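Local atomic coordinates of NikO protein (Streptomyces tendae, PDB entry 4FQD), a protein that transfers enolpyruvyl groups in nikkomycin biosynthesis, for which it is essential, and belongs to the MurA branch of the EPSP synthase family. Residues 33-38 with 218-223; 41-46 with 226-231; 146-151 with 196-201; 203-208 with 248-253; 209-214 with 242-247. The protein carries 4 engineered substitutions. One frame throughout, in Å; residues are numbered along the deposited sequence.

Contact 1: 33-38 with 218-223; sequences FKHSLV and KPDVTD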
# COMPACT_ATOMS: atom_id res chain seq x y z
N PHE A 33 -19.34 -1.26 -20.00
CA PHE A 33 -18.06 -1.81 -19.57
C PHE A 33 -17.49 -2.76 -20.62
O PHE A 33 -18.12 -3.76 -20.98
CB PHE A 33 -18.22 -2.55 -18.23
CG PHE A 33 -16.93 -2.76 -17.49
CD1 PHE A 33 -15.78 -2.07 -17.85
CD2 PHE A 33 -16.87 -3.65 -16.43
CE1 PHE A 33 -14.59 -2.27 -17.16
CE2 PHE A 33 -15.68 -3.86 -15.74
CZ PHE A 33 -14.55 -3.16 -16.10
N LYS A 34 -16.30 -2.43 -21.10
CA LYS A 34 -15.59 -3.23 -22.09
C LYS A 34 -15.37 -4.66 -21.61
O LYS A 34 -15.55 -5.62 -22.37
CB LYS A 34 -14.24 -2.58 -22.39
CG LYS A 34 -13.23 -3.51 -23.05
CD LYS A 34 -11.87 -2.85 -23.15
CE LYS A 34 -10.84 -3.81 -23.70
NZ LYS A 34 -9.49 -3.19 -23.78
N HIS A 35 -14.98 -4.81 -20.35
CA HIS A 35 -14.65 -6.12 -19.80
C HIS A 35 -15.90 -6.96 -19.53
O HIS A 35 -15.86 -8.19 -19.65
CB HIS A 35 -13.80 -5.96 -18.53
CG HIS A 35 -12.48 -5.30 -18.77
ND1 HIS A 35 -12.03 -4.24 -18.02
CD2 HIS A 35 -11.52 -5.54 -19.69
CE1 HIS A 35 -10.85 -3.86 -18.46
NE2 HIS A 35 -10.51 -4.63 -19.47
N SER A 36 -17.00 -6.31 -19.19
CA SER A 36 -18.27 -7.01 -19.00
C SER A 36 -18.82 -7.47 -20.35
O SER A 36 -19.46 -8.52 -20.45
CB SER A 36 -19.30 -6.11 -18.31
OG SER A 36 -18.97 -5.91 -16.95
N LEU A 37 -18.56 -6.67 -21.38
CA LEU A 37 -18.95 -7.03 -22.74
C LEU A 37 -18.28 -8.32 -23.17
O LEU A 37 -18.91 -9.20 -23.75
CB LEU A 37 -18.58 -5.90 -23.70
CG LEU A 37 -18.63 -6.24 -25.19
CD1 LEU A 37 -20.04 -6.62 -25.61
CD2 LEU A 37 -18.13 -5.06 -26.01
N VAL A 38 -16.99 -8.43 -22.88
CA VAL A 38 -16.22 -9.63 -23.21
C VAL A 38 -16.78 -10.87 -22.53
O VAL A 38 -17.02 -11.89 -23.18
CB VAL A 38 -14.73 -9.46 -22.82
CG1 VAL A 38 -14.01 -10.80 -22.88
CG2 VAL A 38 -14.06 -8.43 -23.71
N LYS A 218 -15.22 -8.24 -8.96
CA LYS A 218 -15.64 -7.07 -9.74
C LYS A 218 -16.76 -7.45 -10.71
O LYS A 218 -16.91 -8.62 -11.05
CB LYS A 218 -14.44 -6.48 -10.49
CG LYS A 218 -13.32 -6.00 -9.57
CD LYS A 218 -13.84 -4.98 -8.57
CE LYS A 218 -12.72 -4.45 -7.69
NZ LYS A 218 -11.70 -3.70 -8.46
N PRO A 219 -17.56 -6.45 -11.15
CA PRO A 219 -18.65 -6.69 -12.11
C PRO A 219 -18.17 -7.42 -13.35
O PRO A 219 -18.98 -8.04 -14.05
CB PRO A 219 -19.09 -5.28 -12.48
CG PRO A 219 -18.80 -4.48 -11.27
CD PRO A 219 -17.54 -5.05 -10.69
N ASP A 220 -16.88 -7.33 -13.62
CA ASP A 220 -16.20 -8.09 -14.66
C ASP A 220 -16.64 -9.55 -14.63
O ASP A 220 -17.00 -10.13 -15.65
CB ASP A 220 -14.69 -8.01 -14.41
CG ASP A 220 -13.89 -8.04 -15.69
OD1 ASP A 220 -14.41 -8.53 -16.71
OD2 ASP A 220 -12.74 -7.57 -15.67
N VAL A 221 -16.63 -10.13 -13.43
CA VAL A 221 -17.02 -11.52 -13.22
C VAL A 221 -18.48 -11.60 -12.76
O VAL A 221 -19.22 -12.48 -13.20
CB VAL A 221 -16.11 -12.19 -12.18
CG1 VAL A 221 -16.70 -13.50 -11.70
CG2 VAL A 221 -14.72 -12.41 -12.75
N THR A 222 -18.87 -10.68 -11.89
CA THR A 222 -20.21 -10.65 -11.32
C THR A 222 -21.32 -10.65 -12.37
O THR A 222 -22.29 -11.40 -12.27
CB THR A 222 -20.39 -9.44 -10.37
OG1 THR A 222 -19.79 -9.74 -9.10
CG2 THR A 222 -21.87 -9.12 -10.16
N ASP A 223 -21.16 -9.81 -13.39
CA ASP A 223 -22.16 -9.71 -14.44
C ASP A 223 -22.24 -10.96 -15.32
O ASP A 223 -23.31 -11.30 -15.82
CB ASP A 223 -21.92 -8.47 -15.31
CG ASP A 223 -22.22 -7.18 -14.57
OD1 ASP A 223 -22.92 -7.23 -13.54
OD2 ASP A 223 -21.74 -6.11 -15.01

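Contact 2: 41-46 with 226-231; sequences VAAAAT and TVLRDL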
# COMPACT_ATOMS: atom_id res chain seq x y z
N VAL A 41 -20.33 -11.82 -23.81
CA VAL A 41 -20.22 -12.45 -25.12
C VAL A 41 -19.62 -13.85 -24.98
O VAL A 41 -20.06 -14.79 -25.65
CB VAL A 41 -19.35 -11.59 -26.08
CG1 VAL A 41 -18.93 -12.39 -27.30
CG2 VAL A 41 -20.11 -10.34 -26.50
N ALA A 42 -18.63 -13.98 -24.11
CA ALA A 42 -17.99 -15.27 -23.85
C ALA A 42 -19.00 -16.28 -23.33
O ALA A 42 -18.98 -17.45 -23.71
CB ALA A 42 -16.84 -15.10 -22.87
N ALA A 43 -19.88 -15.83 -22.45
CA ALA A 43 -20.93 -16.68 -21.90
C ALA A 43 -21.96 -17.01 -22.97
O ALA A 43 -22.54 -18.10 -22.98
CB ALA A 43 -21.60 -16.00 -20.72
N ALA A 44 -22.18 -16.06 -23.88
CA ALA A 44 -23.13 -16.25 -24.97
C ALA A 44 -22.62 -17.26 -25.99
O ALA A 44 -23.40 -17.97 -26.63
CB ALA A 44 -23.42 -14.92 -25.65
N ALA A 45 -21.30 -17.33 -26.13
CA ALA A 45 -20.67 -18.23 -27.09
C ALA A 45 -20.87 -19.69 -26.72
O ALA A 45 -20.73 -20.58 -27.56
CB ALA A 45 -19.19 -17.91 -27.22
N THR A 46 -21.19 -19.94 -25.46
CA THR A 46 -21.39 -21.30 -24.97
C THR A 46 -22.84 -21.73 -25.11
O THR A 46 -23.16 -22.92 -25.01
CB THR A 46 -21.00 -21.43 -23.49
OG1 THR A 46 -21.98 -20.78 -22.68
CG2 THR A 46 -19.64 -20.80 -23.23
N THR A 226 -24.51 -13.44 -13.70
CA THR A 226 -25.91 -13.12 -13.96
C THR A 226 -26.33 -13.58 -15.35
O THR A 226 -27.43 -14.11 -15.54
CB THR A 226 -26.18 -11.60 -13.83
OG1 THR A 226 -25.82 -11.17 -12.51
CG2 THR A 226 -27.64 -11.29 -14.08
N VAL A 227 -25.44 -13.40 -16.33
CA VAL A 227 -25.71 -13.82 -17.70
C VAL A 227 -25.84 -15.33 -17.80
O VAL A 227 -26.78 -15.84 -18.41
CB VAL A 227 -24.62 -13.33 -18.67
CG1 VAL A 227 -24.81 -13.93 -20.05
CG2 VAL A 227 -24.62 -11.81 -18.74
N LEU A 228 -24.90 -16.05 -17.19
CA LEU A 228 -24.94 -17.51 -17.18
C LEU A 228 -26.19 -18.03 -16.49
O LEU A 228 -26.80 -19.00 -16.94
CB LEU A 228 -23.69 -18.08 -16.51
CG LEU A 228 -22.42 -18.09 -17.36
CD1 LEU A 228 -21.24 -18.63 -16.56
CD2 LEU A 228 -22.63 -18.90 -18.62
N ARG A 229 -26.57 -17.39 -15.39
CA ARG A 229 -27.79 -17.74 -14.67
C ARG A 229 -29.02 -17.59 -15.55
O ARG A 229 -29.89 -18.46 -15.58
CB ARG A 229 -27.94 -16.88 -13.41
CG ARG A 229 -27.10 -17.33 -12.23
CD ARG A 229 -27.20 -16.35 -11.07
NE ARG A 229 -26.52 -16.83 -9.87
CZ ARG A 229 -26.31 -16.09 -8.78
NH1 ARG A 229 -26.73 -14.84 -8.74
NH2 ARG A 229 -25.69 -16.61 -7.74
N ASP A 230 -29.09 -16.47 -16.27
CA ASP A 230 -30.22 -16.19 -17.15
C ASP A 230 -30.24 -17.12 -18.36
O ASP A 230 -31.30 -17.38 -18.93
CB ASP A 230 -30.21 -14.73 -17.59
CG ASP A 230 -30.35 -13.76 -16.44
OD1 ASP A 230 -30.73 -14.20 -15.33
OD2 ASP A 230 -30.08 -12.55 -16.63
N LEU A 231 -29.07 -17.62 -18.75
CA LEU A 231 -28.97 -18.56 -19.85
C LEU A 231 -29.57 -19.91 -19.47
O LEU A 231 -30.12 -20.62 -20.32
CB LEU A 231 -27.51 -18.74 -20.29
CG LEU A 231 -26.89 -17.63 -21.14
CD1 LEU A 231 -25.41 -17.87 -21.36
CD2 LEU A 231 -27.62 -17.51 -22.47

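Contact 3: 146-151 with 196-201; sequences DVMGRF and VKTALL. With SO4 (sulfate ion), chain C.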
# COMPACT_ATOMS: atom_id res chain seq x y z
N ASP A 146 -4.06 -23.79 -17.59
CA ASP A 146 -3.99 -24.56 -16.36
C ASP A 146 -5.38 -24.77 -15.76
O ASP A 146 -5.67 -25.83 -15.21
CB ASP A 146 -3.07 -23.88 -15.34
CG ASP A 146 -2.86 -24.72 -14.09
OD1 ASP A 146 -3.69 -24.65 -13.17
OD2 ASP A 146 -1.84 -25.45 -14.04
N VAL A 147 -6.22 -23.75 -15.88
CA VAL A 147 -7.59 -23.84 -15.39
C VAL A 147 -8.39 -24.87 -16.18
O VAL A 147 -8.99 -25.78 -15.61
CB VAL A 147 -8.31 -22.48 -15.46
CG1 VAL A 147 -9.80 -22.66 -15.18
CG2 VAL A 147 -7.69 -21.50 -14.48
N MET A 148 -8.37 -24.73 -17.50
CA MET A 148 -9.06 -25.67 -18.39
C MET A 148 -8.48 -27.08 -18.26
O MET A 148 -9.18 -28.07 -18.46
CB MET A 148 -8.99 -25.20 -19.84
CG MET A 148 -9.94 -24.06 -20.16
SD MET A 148 -9.84 -23.50 -21.88
CE MET A 148 -8.24 -22.70 -21.87
N GLY A 149 -7.20 -27.16 -17.91
CA GLY A 149 -6.53 -28.43 -17.72
C GLY A 149 -7.11 -29.23 -16.57
O GLY A 149 -7.08 -30.46 -16.58
N ARG A 150 -7.65 -28.54 -15.58
CA ARG A 150 -8.25 -29.19 -14.42
C ARG A 150 -9.61 -29.80 -14.77
O ARG A 150 -10.12 -30.64 -14.03
CB ARG A 150 -8.41 -28.21 -13.26
CG ARG A 150 -7.12 -27.56 -12.81
CD ARG A 150 -7.20 -27.18 -11.34
NE ARG A 150 -6.17 -26.22 -10.96
CZ ARG A 150 -5.97 -25.81 -9.71
NH1 ARG A 150 -6.72 -26.29 -8.73
NH2 ARG A 150 -5.01 -24.93 -9.45
N PHE A 151 -10.18 -29.36 -15.88
CA PHE A 151 -11.45 -29.89 -16.35
C PHE A 151 -11.25 -31.02 -17.35
O PHE A 151 -12.21 -31.56 -17.90
CB PHE A 151 -12.31 -28.78 -16.98
CG PHE A 151 -12.81 -27.76 -16.00
CD1 PHE A 151 -12.01 -26.70 -15.60
CD2 PHE A 151 -14.09 -27.86 -15.48
CE1 PHE A 151 -12.47 -25.76 -14.70
CE2 PHE A 151 -14.56 -26.92 -14.58
CZ PHE A 151 -13.75 -25.87 -14.19
N VAL A 196 -10.65 -16.95 -13.01
CA VAL A 196 -12.00 -17.04 -12.48
C VAL A 196 -13.03 -17.07 -13.61
O VAL A 196 -13.96 -17.87 -13.58
CB VAL A 196 -12.32 -15.86 -11.54
CG1 VAL A 196 -13.77 -15.91 -11.08
CG2 VAL A 196 -11.38 -15.87 -10.34
N LYS A 197 -12.84 -16.20 -14.59
CA LYS A 197 -13.72 -16.15 -15.75
C LYS A 197 -13.73 -17.48 -16.49
O LYS A 197 -14.79 -18.00 -16.85
CB LYS A 197 -13.29 -15.03 -16.70
CG LYS A 197 -13.34 -13.64 -16.08
CD LYS A 197 -12.74 -12.61 -17.02
CE LYS A 197 -12.70 -11.24 -16.36
NZ LYS A 197 -12.18 -10.19 -17.28
N THR A 198 -12.54 -18.03 -16.72
CA THR A 198 -12.39 -19.29 -17.42
C THR A 198 -13.04 -20.44 -16.65
O THR A 198 -13.80 -21.23 -17.21
CB THR A 198 -10.91 -19.63 -17.68
OG1 THR A 198 -10.32 -18.58 -18.46
CG2 THR A 198 -10.78 -20.95 -18.42
N ALA A 199 -12.74 -20.52 -15.36
CA ALA A 199 -13.26 -21.58 -14.50
C ALA A 199 -14.79 -21.56 -14.44
O ALA A 199 -15.43 -22.61 -14.45
CB ALA A 199 -12.68 -21.48 -13.11
N LEU A 200 -15.36 -20.36 -14.38
CA LEU A 200 -16.81 -20.21 -14.37
C LEU A 200 -17.42 -20.71 -15.67
O LEU A 200 -18.42 -21.44 -15.66
CB LEU A 200 -17.20 -18.76 -14.13
CG LEU A 200 -17.41 -18.35 -12.67
CD1 LEU A 200 -17.63 -16.85 -12.57
CD2 LEU A 200 -18.60 -19.10 -12.09
N LEU A 201 -16.83 -20.31 -16.79
CA LEU A 201 -17.29 -20.74 -18.10
C LEU A 201 -17.17 -22.26 -18.25
O LEU A 201 -18.09 -22.92 -18.73
CB LEU A 201 -16.50 -20.04 -19.21
CG LEU A 201 -16.78 -18.54 -19.39
CD1 LEU A 201 -15.79 -17.93 -20.36
CD2 LEU A 201 -18.20 -18.31 -19.85
S SO4 C . -8.38 -9.91 -17.59
O1 SO4 C . -9.30 -10.90 -17.04
O2 SO4 C . -8.74 -9.63 -18.97
O3 SO4 C . -8.46 -8.69 -16.80
O4 SO4 C . -7.02 -10.44 -17.54

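Contact 4: 203-208 with 248-253; sequences GAVTHG and RGPESL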
# COMPACT_ATOMS: atom_id res chain seq x y z
N GLY A 203 -17.10 -24.41 -15.87
CA GLY A 203 -18.02 -25.04 -14.94
C GLY A 203 -19.43 -25.16 -15.48
O GLY A 203 -20.15 -26.10 -15.16
N ALA A 204 -19.82 -24.20 -16.32
CA ALA A 204 -21.17 -24.17 -16.87
C ALA A 204 -21.33 -25.14 -18.05
O ALA A 204 -22.43 -25.64 -18.29
CB ALA A 204 -21.54 -22.76 -17.29
N VAL A 205 -20.24 -25.39 -18.77
CA VAL A 205 -20.28 -26.27 -19.92
C VAL A 205 -19.82 -27.68 -19.57
O VAL A 205 -19.52 -28.49 -20.45
CB VAL A 205 -19.41 -25.74 -21.08
CG1 VAL A 205 -19.98 -24.42 -21.60
CG2 VAL A 205 -17.97 -25.57 -20.63
N THR A 206 -19.77 -27.97 -18.27
CA THR A 206 -19.33 -29.27 -17.78
C THR A 206 -20.44 -29.96 -17.00
O THR A 206 -21.15 -29.32 -16.22
CB THR A 206 -18.09 -29.13 -16.88
OG1 THR A 206 -17.01 -28.56 -17.64
CG2 THR A 206 -17.65 -30.48 -16.34
N HIS A 207 -20.60 -31.26 -17.21
CA HIS A 207 -21.55 -32.05 -16.43
C HIS A 207 -20.97 -32.36 -15.05
O HIS A 207 -19.99 -33.10 -14.94
CB HIS A 207 -21.88 -33.36 -17.15
CG HIS A 207 -22.57 -33.16 -18.46
ND1 HIS A 207 -22.73 -34.17 -19.39
CD2 HIS A 207 -23.15 -32.07 -19.01
CE1 HIS A 207 -23.37 -33.71 -20.44
NE2 HIS A 207 -23.65 -32.43 -20.24
N GLY A 208 -21.56 -31.80 -14.01
CA GLY A 208 -21.11 -32.04 -12.66
C GLY A 208 -21.02 -30.78 -11.82
O GLY A 208 -21.21 -29.67 -12.32
N ARG A 248 -24.70 -28.40 -16.09
CA ARG A 248 -25.51 -29.37 -16.82
C ARG A 248 -25.18 -29.35 -18.30
O ARG A 248 -26.00 -29.73 -19.14
CB ARG A 248 -27.00 -29.09 -16.60
CG ARG A 248 -27.63 -29.95 -15.51
CD ARG A 248 -28.78 -29.22 -14.82
NE ARG A 248 -29.63 -28.48 -15.75
CZ ARG A 248 -29.72 -27.16 -15.78
NH1 ARG A 248 -29.01 -26.42 -14.94
NH2 ARG A 248 -30.52 -26.57 -16.66
N GLY A 249 -23.97 -28.90 -18.62
CA GLY A 249 -23.50 -28.87 -19.99
C GLY A 249 -24.04 -27.69 -20.78
O GLY A 249 -24.88 -26.94 -20.29
N PRO A 250 -23.56 -27.53 -22.02
CA PRO A 250 -23.98 -26.45 -22.92
C PRO A 250 -25.45 -26.58 -23.31
O PRO A 250 -26.07 -25.59 -23.71
CB PRO A 250 -23.10 -26.66 -24.16
CG PRO A 250 -21.95 -27.48 -23.69
CD PRO A 250 -22.51 -28.37 -22.63
N GLU A 251 -26.01 -27.78 -23.19
CA GLU A 251 -27.40 -28.03 -23.56
C GLU A 251 -28.38 -27.40 -22.57
O GLU A 251 -29.57 -27.30 -22.85
CB GLU A 251 -27.67 -29.53 -23.70
CG GLU A 251 -27.45 -30.34 -22.43
CD GLU A 251 -26.01 -30.83 -22.28
OE1 GLU A 251 -25.14 -30.35 -23.03
OE2 GLU A 251 -25.77 -31.70 -21.42
N SER A 252 -27.87 -26.97 -21.42
CA SER A 252 -28.70 -26.35 -20.40
C SER A 252 -28.77 -24.84 -20.58
O SER A 252 -29.55 -24.16 -19.92
CB SER A 252 -28.17 -26.68 -19.00
OG SER A 252 -26.85 -26.19 -18.83
N LEU A 253 -27.94 -24.32 -21.48
CA LEU A 253 -27.88 -22.88 -21.74
C LEU A 253 -28.64 -22.54 -23.02
O LEU A 253 -28.04 -22.34 -24.07
CB LEU A 253 -26.43 -22.43 -21.84
CG LEU A 253 -25.53 -22.90 -20.70
CD1 LEU A 253 -24.07 -22.53 -20.96
CD2 LEU A 253 -26.00 -22.33 -19.37
O HOH W 1 -24.74 -25.52 -16.83

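Contact 5: 209-214 with 242-247; sequences TTTLQH and TWVIHG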
# COMPACT_ATOMS: atom_id res chain seq x y z
N THR A 209 -20.72 -30.95 -10.54
CA THR A 209 -20.65 -29.83 -9.61
C THR A 209 -19.23 -29.27 -9.50
O THR A 209 -18.31 -29.96 -9.06
CB THR A 209 -21.14 -30.23 -8.21
OG1 THR A 209 -22.54 -30.56 -8.27
CG2 THR A 209 -20.94 -29.08 -7.23
N THR A 210 -19.07 -28.02 -9.91
CA THR A 210 -17.79 -27.33 -9.80
C THR A 210 -17.85 -26.29 -8.69
O THR A 210 -18.78 -25.49 -8.63
CB THR A 210 -17.40 -26.66 -11.14
OG1 THR A 210 -17.20 -27.66 -12.14
CG2 THR A 210 -16.13 -25.85 -10.98
N THR A 211 -16.85 -26.31 -7.81
CA THR A 211 -16.82 -25.38 -6.69
C THR A 211 -15.59 -24.49 -6.74
O THR A 211 -14.45 -24.97 -6.72
CB THR A 211 -16.84 -26.13 -5.35
OG1 THR A 211 -17.97 -27.01 -5.31
CG2 THR A 211 -16.92 -25.15 -4.19
N LEU A 212 -15.82 -23.18 -6.81
CA LEU A 212 -14.73 -22.21 -6.89
C LEU A 212 -14.55 -21.48 -5.57
O LEU A 212 -15.52 -21.08 -4.93
CB LEU A 212 -14.98 -21.22 -8.03
CG LEU A 212 -15.31 -21.83 -9.39
CD1 LEU A 212 -15.39 -20.76 -10.46
CD2 LEU A 212 -14.30 -22.90 -9.76
N GLN A 213 -13.29 -21.29 -5.18
CA GLN A 213 -12.99 -20.67 -3.89
C GLN A 213 -12.25 -19.35 -4.05
O GLN A 213 -11.34 -19.23 -4.86
CB GLN A 213 -12.15 -21.62 -3.04
CG GLN A 213 -12.48 -21.55 -1.58
CD GLN A 213 -13.87 -22.07 -1.28
OE1 GLN A 213 -14.57 -21.54 -0.43
NE2 GLN A 213 -14.27 -23.13 -1.98
N HIS A 214 -12.65 -18.36 -3.25
CA HIS A 214 -12.07 -17.01 -3.29
C HIS A 214 -12.07 -16.42 -4.70
O HIS A 214 -11.00 -16.17 -5.27
CB HIS A 214 -10.64 -17.02 -2.74
CG HIS A 214 -10.52 -17.63 -1.37
ND1 HIS A 214 -9.99 -18.88 -1.16
CD2 HIS A 214 -10.87 -17.15 -0.15
CE1 HIS A 214 -10.01 -19.15 0.14
NE2 HIS A 214 -10.54 -18.12 0.77
N THR A 242 -17.34 -18.85 -1.48
CA THR A 242 -17.62 -20.13 -2.12
C THR A 242 -18.70 -20.04 -3.19
O THR A 242 -19.85 -19.73 -2.90
CB THR A 242 -18.03 -21.20 -1.09
OG1 THR A 242 -16.99 -21.37 -0.12
CG2 THR A 242 -18.31 -22.53 -1.78
N TRP A 243 -18.31 -20.31 -4.43
CA TRP A 243 -19.25 -20.33 -5.55
C TRP A 243 -19.38 -21.75 -6.09
O TRP A 243 -18.38 -22.40 -6.40
CB TRP A 243 -18.80 -19.38 -6.66
CG TRP A 243 -18.92 -17.94 -6.30
CD1 TRP A 243 -19.32 -17.42 -5.10
CD2 TRP A 243 -18.66 -16.82 -7.15
NE1 TRP A 243 -19.31 -16.05 -5.15
CE2 TRP A 243 -18.90 -15.65 -6.40
CE3 TRP A 243 -18.22 -16.68 -8.47
CZ2 TRP A 243 -18.74 -14.37 -6.92
CZ3 TRP A 243 -18.06 -15.41 -8.99
CH2 TRP A 243 -18.32 -14.27 -8.22
N VAL A 244 -20.62 -22.22 -6.20
CA VAL A 244 -20.88 -23.58 -6.66
C VAL A 244 -21.65 -23.57 -7.98
O VAL A 244 -22.75 -23.01 -8.06
CB VAL A 244 -21.68 -24.38 -5.61
CG1 VAL A 244 -22.03 -25.76 -6.15
CG2 VAL A 244 -20.89 -24.49 -4.32
N ILE A 245 -21.08 -24.19 -9.00
CA ILE A 245 -21.73 -24.29 -10.30
C ILE A 245 -22.21 -25.71 -10.56
O ILE A 245 -21.42 -26.60 -10.85
CB ILE A 245 -20.79 -23.87 -11.45
CG1 ILE A 245 -20.18 -22.49 -11.19
CG2 ILE A 245 -21.54 -23.89 -12.78
CD1 ILE A 245 -18.75 -22.55 -10.69
N HIS A 246 -23.52 -25.91 -10.46
CA HIS A 246 -24.11 -27.20 -10.80
C HIS A 246 -24.26 -27.29 -12.31
O HIS A 246 -25.35 -27.07 -12.85
CB HIS A 246 -25.46 -27.37 -10.10
CG HIS A 246 -25.38 -27.22 -8.61
ND1 HIS A 246 -24.83 -28.18 -7.79
CD2 HIS A 246 -25.80 -26.22 -7.80
CE1 HIS A 246 -24.90 -27.77 -6.54
NE2 HIS A 246 -25.48 -26.59 -6.51
N GLY A 247 -23.17 -27.62 -12.98
CA GLY A 247 -23.13 -27.64 -14.43
C GLY A 247 -23.93 -28.75 -15.06
O GLY A 247 -23.86 -29.91 -14.64

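Contact 1: 33-38 with 218-223
Ser36 and Asp220 mark the nearest approach of the two backbones, their CA atoms 4.9 Å apart. Here the opening turns of helix 34-44 and helix 219-231 run the same general way, the axes of 34-38 and 219-223 passing 8.4 Å apart with a crossing angle of -33°. Asp220 does most of the reaching. Its carboxylate lies against the CB of His35, which is 3.2 Å from OD1 of Asp220, while the planes of carboxylate and imidazole differ by 27°. His35 ND1 stays 4.1 Å from Asp220 OD2, so the two groups are neighbours without being bonded. In the inverse barrel of the enolpyruvyl transferases such helices lie inside and the sheets outside; at this start of both helices Asp220 OD1 forms a salt bridge with Lys197 of helix 192-204. An alanine in place of Asp220 would probably leave the ammonium of Lys197 without this countercharge and open a gap beside the CB of His35. One residue further on, Ser36 OG sits beside its own backbone N (chi1 -71°) and gives a weak hydrogen bond of 3.4 Å to Asp223 OD2. The other oxygen of Asp223, OD1, pairs with Arg292. Phe33, at the N-cap position, turns the edge of its ring to the second helix, CE2 coming 4.2 Å from Asp220 N, while one ring face is covered near its rim by His35 CB.

Contact 2: 41-46 with 226-231
This is a buried, apolar helix-to-helix contact in which Ala43, near the end of helix 34-44, is set against Val227, Leu228 and Leu231 in the last turns of helix 219-231. No hydrogen bond crosses it. The small methyl of Ala43 lets the backbones approach, with the CA atoms of Ala43 and Leu228 only 6.2 Å apart. Its CB meets two branches from the other helix: Leu228 CD2 at 3.7 Å and Val227 CG1 at 3.9 Å. The valine branch is the one anti to the backbone N (chi1 172°). Both helices belong to the inner layer of the inverse barrel, and the sheet outside them comes close here: Leu231 also packs on Val51 of strand 50-54 and Val257 of strand 257-260, and Ala44 on Val51. Away from helix 219-231, Val41 and Ala45 lean on Phe69 of helix 60-71. Leu231 meets the first helix mainly through a backbone atom, its CD1 lying 3.3 Å from Ala43 O and 4.3 Å from Ala43 CB. That carbonyl does not lack a polar partner, because the hydroxyl of Thr46 folds back and donates to it, OG1 to Ala43 O being 2.8 Å. The hydroxyl approaches off the line of the C=O bond, at a C=O...OG1 angle of 140°, and 27° from the carbonyl plane. The same oxygen accepts a weak bond from the backbone N of Thr46.

Contact 3: 146-151 with 196-201
Val147 on helix 142-149 carries this contact with Thr198 and Ala199 on helix 192-204. Its CB already lies 4.1 Å from Thr198 CG2. From there CG1, anti to the backbone N (chi1 170°), pushes on into the second helix. It ends 3.6 Å from the backbone N of Ala199 and 3.7 Å from Ala199 CB, with Thr198 CG2 at 3.8 Å on its flank. Thr198 CG2 is shared: the Met148 and Thr198 side chains cross at about a right angle, with Met148 CG 3.7 Å from that methyl. A turn further on, Phe151 brings CZ to 3.7 Å from Ala199 O. Lys197 takes no part in this packing; its extended chain carries NZ to a hydrogen bond of 3.0 Å with O1 of a sulfate ion, probably from the crystallisation liquor, which Ser193 also binds. Thr198 spends its hydroxyl within its own helix, on Gly194 O, and offers Val147 and Met148 only carbon. The two helices are thus held here by apolar fit, with no hydrogen bond between 146-151 and 196-201.

Contact 4: 203-208 with 248-253
His207 and Glu251 meet at about a right angle, the imidazole and carboxylate planes 87° apart. Glu251 CG stands between its backbone N and carbonyl carbon (chi1 61°), and the chain bends again at chi2 to bring the carboxylate round. NE2 of His207 gives a hydrogen bond to Glu251 OE2 on its syn side; it is modelled at 2.5 Å, a length too short to be trusted, and bent, with 135° at the hydrogen. The edge of the same ring faces the other backbone, CD2 lying 3.3 Å from Gly249 N. Val205 and Pro250 also cross at about a right angle, Val205 CB touching Pro250 CG at 4.0 Å. The contact thus ties the corner between helix 192-204 and strand 209-213 to the short 3-10 turn 250-252 that follows strand 242-248. An alanine in place of Pro250 would probably leave a gap beside Val205 CB and free the backbone at the start of that turn to rotate. Deeper in, a water bridges the segments: it donates to Ala204 O (2.7 Å) and to Ser252 OG, and accepts from Arg248 N. Ser252 OG in turn donates to Gly249 O, 2.6 Å away and in the carbonyl plane, and Ser252 N donates to that oxygen too.

Contact 5: 209-214 with 242-247
Strands 209-213 and 242-248 are the antiparallel central pair of a four-stranded mixed sheet, with Thr210 facing Ile245 and Leu212 facing Trp243 as hydrogen-bonded pairs. Strand 174-176 flanks the first and strand 235-239 the second. Ile245 N donates to Thr210 O at 2.7 Å, nearly along the C=O axis, and Thr210 N returns a bond of 2.9 Å to Ile245 O. Leu212 N to Trp243 O, 2.7 Å, and Trp243 N to Leu212 O close the next pair. Leu212, Trp243 and Ile245 look toward the helices: CD1 of Ile245 slots in 3.7 Å from Leu212 CG, and all three side chains rest on Leu200 of helix 192-204. Trp243 also packs on Val221 and Val225 of helix 219-231 and stacks on Phe237. On the other face, which holds Thr209, Thr211, Gln213, Thr242, Val244 and His246, Thr209 CG2 touches Val244 CG1 at 3.7 Å and Thr211 CG2 touches Thr242 CG2 at 3.8 Å. Val244 CG1 also lies over one face of the His246 ring, near its rim. That imidazole bonds through NE2 to Glu236, and lies alongside Thr209, pointing the same way, with a weak hydrogen bond of 3.3 Å between His246 ND1 and Thr209 OG1.

In the fold
Contacts 1 and 2 are two levels of one helix pair, 34-44 with 219-231, their centres 12 Å apart. Contact 3 joins contact 1 through the salt bridge between Asp220 OD1 and Lys197 NZ, 2.8 Å, close to the sulfate, which may mark a pocket. Leu200 and Leu201, in the 196-201 segment of contact 3, carry helix 192-204 onto contacts 2 and 5: Leu201 CD2 lies 3.8 Å from Ala43 CA, and Leu200 CD2 3.7 Å from Ile245 CD1. Contact 5 is nested within the loop closed by contact 4, and the two are probably joined by a hydrogen bond from Gly247 N to Gly208 O, 2.9 Å. Thr46 joins contact 2 to contact 4 by packing on Val205 and Leu253.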